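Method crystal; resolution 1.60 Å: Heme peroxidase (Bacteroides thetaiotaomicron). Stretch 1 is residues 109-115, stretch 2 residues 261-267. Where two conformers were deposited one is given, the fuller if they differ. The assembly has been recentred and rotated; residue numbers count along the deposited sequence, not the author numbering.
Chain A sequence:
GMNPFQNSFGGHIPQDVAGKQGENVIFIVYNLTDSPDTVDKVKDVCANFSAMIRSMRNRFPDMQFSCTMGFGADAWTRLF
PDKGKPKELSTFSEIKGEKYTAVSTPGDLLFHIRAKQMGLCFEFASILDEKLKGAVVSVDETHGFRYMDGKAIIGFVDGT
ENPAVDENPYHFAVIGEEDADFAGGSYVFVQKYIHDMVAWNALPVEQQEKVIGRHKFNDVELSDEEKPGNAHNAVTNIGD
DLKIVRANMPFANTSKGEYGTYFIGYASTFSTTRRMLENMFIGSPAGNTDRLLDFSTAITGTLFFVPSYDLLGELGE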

# COMPACT_ATOMS: atom_id res chain seq x y z
N LEU A 109 -20.33 27.64 -13.72
CA LEU A 109 -19.66 26.35 -13.92
C LEU A 109 -19.22 25.79 -12.59
O LEU A 109 -18.70 26.53 -11.74
CB LEU A 109 -18.42 26.50 -14.81
CG LEU A 109 -18.59 27.04 -16.22
CD1 LEU A 109 -17.22 27.10 -16.90
CD2 LEU A 109 -19.58 26.21 -17.05
N LEU A 110 -19.41 24.48 -12.41
CA LEU A 110 -18.89 23.76 -11.25
C LEU A 110 -17.92 22.67 -11.68
O LEU A 110 -18.23 21.88 -12.57
CB LEU A 110 -20.03 23.11 -10.44
CG LEU A 110 -19.60 22.14 -9.31
CD1 LEU A 110 -18.98 22.86 -8.14
CD2 LEU A 110 -20.78 21.31 -8.85
N PHE A 111 -16.76 22.64 -11.03
CA PHE A 111 -15.85 21.50 -11.15
C PHE A 111 -15.65 20.89 -9.79
O PHE A 111 -15.33 21.60 -8.82
CB PHE A 111 -14.48 21.94 -11.76
CG PHE A 111 -14.58 22.39 -13.17
CD1 PHE A 111 -14.69 21.48 -14.19
CD2 PHE A 111 -14.60 23.75 -13.50
CE1 PHE A 111 -14.78 21.89 -15.51
CE2 PHE A 111 -14.69 24.16 -14.83
CZ PHE A 111 -14.78 23.24 -15.83
N HIS A 112 -15.89 19.58 -9.71
CA HIS A 112 -15.71 18.82 -8.49
C HIS A 112 -14.62 17.79 -8.76
O HIS A 112 -14.84 16.82 -9.50
CB HIS A 112 -17.05 18.18 -8.10
CG HIS A 112 -16.97 17.25 -6.92
ND1 HIS A 112 -17.86 16.19 -6.74
CD2 HIS A 112 -16.17 17.25 -5.83
CE1 HIS A 112 -17.58 15.58 -5.61
NE2 HIS A 112 -16.55 16.18 -5.04
N ILE A 113 -13.43 18.04 -8.19
CA ILE A 113 -12.23 17.29 -8.51
C ILE A 113 -11.79 16.51 -7.27
O ILE A 113 -11.62 17.08 -6.21
CB ILE A 113 -11.06 18.25 -8.93
CG1 ILE A 113 -11.57 19.38 -9.82
CG2 ILE A 113 -9.97 17.46 -9.62
CD1 ILE A 113 -10.49 20.38 -10.25
N ARG A 114 -11.59 15.20 -7.45
CA ARG A 114 -11.27 14.25 -6.35
C ARG A 114 -10.09 13.36 -6.76
O ARG A 114 -10.05 12.88 -7.87
CB ARG A 114 -12.49 13.32 -6.10
CG ARG A 114 -13.69 13.99 -5.53
CD ARG A 114 -14.88 13.02 -5.42
NE ARG A 114 -15.64 12.95 -6.67
CZ ARG A 114 -16.87 12.44 -6.78
NH1 ARG A 114 -17.49 11.97 -5.71
NH2 ARG A 114 -17.49 12.44 -7.96
N ALA A 115 -9.20 13.04 -5.80
CA ALA A 115 -8.15 12.06 -6.03
C ALA A 115 -7.49 11.65 -4.74
O ALA A 115 -7.60 12.34 -3.72
CB ALA A 115 -7.11 12.60 -6.99
N THR A 261 -18.19 22.76 6.30
CA THR A 261 -18.59 21.59 5.55
C THR A 261 -19.01 22.06 4.16
O THR A 261 -19.82 22.99 4.03
CB THR A 261 -19.79 20.89 6.21
OG1 THR A 261 -19.37 20.27 7.43
CG2 THR A 261 -20.37 19.84 5.30
N TYR A 262 -18.45 21.45 3.13
CA TYR A 262 -18.88 21.71 1.78
C TYR A 262 -19.84 20.60 1.38
O TYR A 262 -19.43 19.46 1.17
CB TYR A 262 -17.67 21.78 0.82
CG TYR A 262 -17.94 22.54 -0.47
CD1 TYR A 262 -18.74 21.98 -1.47
CD2 TYR A 262 -17.45 23.83 -0.68
CE1 TYR A 262 -19.03 22.66 -2.61
CE2 TYR A 262 -17.73 24.52 -1.85
CZ TYR A 262 -18.55 23.92 -2.80
OH TYR A 262 -18.85 24.58 -3.99
N PHE A 263 -21.12 20.93 1.38
CA PHE A 263 -22.15 20.00 0.97
C PHE A 263 -22.23 19.92 -0.52
O PHE A 263 -22.27 20.96 -1.21
CB PHE A 263 -23.52 20.44 1.51
CG PHE A 263 -24.66 19.65 0.95
CD1 PHE A 263 -24.96 18.42 1.46
CD2 PHE A 263 -25.35 20.10 -0.14
CE1 PHE A 263 -26.01 17.63 0.89
CE2 PHE A 263 -26.40 19.31 -0.70
CZ PHE A 263 -26.71 18.10 -0.16
N ILE A 264 -22.25 18.70 -1.04
CA ILE A 264 -22.52 18.48 -2.44
C ILE A 264 -23.41 17.24 -2.57
O ILE A 264 -23.12 16.19 -2.01
CB ILE A 264 -21.20 18.35 -3.26
CG1 ILE A 264 -21.50 18.17 -4.73
CG2 ILE A 264 -20.33 17.20 -2.72
CD1 ILE A 264 -20.34 18.47 -5.61
N GLY A 265 -24.53 17.40 -3.27
CA GLY A 265 -25.52 16.35 -3.41
C GLY A 265 -25.92 16.16 -4.85
O GLY A 265 -26.37 17.12 -5.51
N TYR A 266 -25.69 14.96 -5.37
CA TYR A 266 -26.08 14.58 -6.72
C TYR A 266 -27.42 13.85 -6.70
O TYR A 266 -27.64 12.90 -5.89
CB TYR A 266 -25.03 13.66 -7.33
CG TYR A 266 -23.69 14.30 -7.60
CD1 TYR A 266 -23.44 14.92 -8.82
CD2 TYR A 266 -22.67 14.25 -6.67
CE1 TYR A 266 -22.21 15.49 -9.10
CE2 TYR A 266 -21.41 14.84 -6.94
CZ TYR A 266 -21.19 15.43 -8.17
OH TYR A 266 -19.95 15.99 -8.48
N ALA A 267 -28.33 14.23 -7.61
CA ALA A 267 -29.69 13.67 -7.61
C ALA A 267 -30.22 13.46 -9.00
O ALA A 267 -30.06 14.32 -9.88
CB ALA A 267 -30.62 14.57 -6.86

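Two strands that do not pair through their backbones can still pack through their side chains, and the Bacteroides thetaiotaomicron heme peroxidase offers a compact example. Residues 109-115 and 261-267 are both extended, yet they do not pair as neighbours in one sheet. Their axes come no closer than 11.0 Å and their directions differ by 101°, so the strands cross nearly at right angles. The closest CA atoms across the stretches, His-112 CA and Ile-264 CA, are 9.1 Å apart, too far for main-chain hydrogen bonding. What joins the strands must therefore be carried by side chains, and the alternation of a β-strand decides which ones. Leu-110, His-112 and Arg-114 point toward the second stretch, as do Tyr-262, Ile-264 and Tyr-266 toward the first; the residues between them make no contact across the gap. The strands cross, and the surface buried between them is 213 Å² summed over both sides, with His-112 and Ile-264 contributing most to it.

The polar component is concentrated in one short hydrogen bond, between His-112 ND1 and Tyr-266 OH at 2.7 Å. Its angle of 163° is close to linear, and since an imidazole nitrogen and a phenol hydroxyl can each give or accept, either could be the donor. In a buried setting such a bond satisfies polar atoms that would otherwise be costly to enclose. The bond meets the imidazole at its edge, near the ring plane, where the nitrogen lone pair or N-H lies. The His-112 and Tyr-266 rings meet rim to rim, their centroids 5.9 Å apart and planes inclined by 25°, an arrangement consistent with this bond, so neither covers the face of the other. Arg-114 approaches the same hydroxyl, but its NH2 remains 4.4 Å from Tyr-266 OH, a proximity rather than a bond.

The apolar component centres on Ile-264, whose extended side chain, with both chi angles in t, brings CD1 over one face of the His-112 ring. Ile-264 CD1 lies 3.9 Å from the centroid of the His-112 ring and 26° off the normal, a CH-pi contact in which a methyl group rests against the pi cloud. The same methyl reaches Leu-110, with Ile-264 CD1 4.3 Å from Leu-110 CD2, a looser van der Waals contact. The imidazole thus illustrates the general principle well: its edge serves directional hydrogen bonding while a face accepts hydrocarbon, letting one buried residue take part in both kinds of packing.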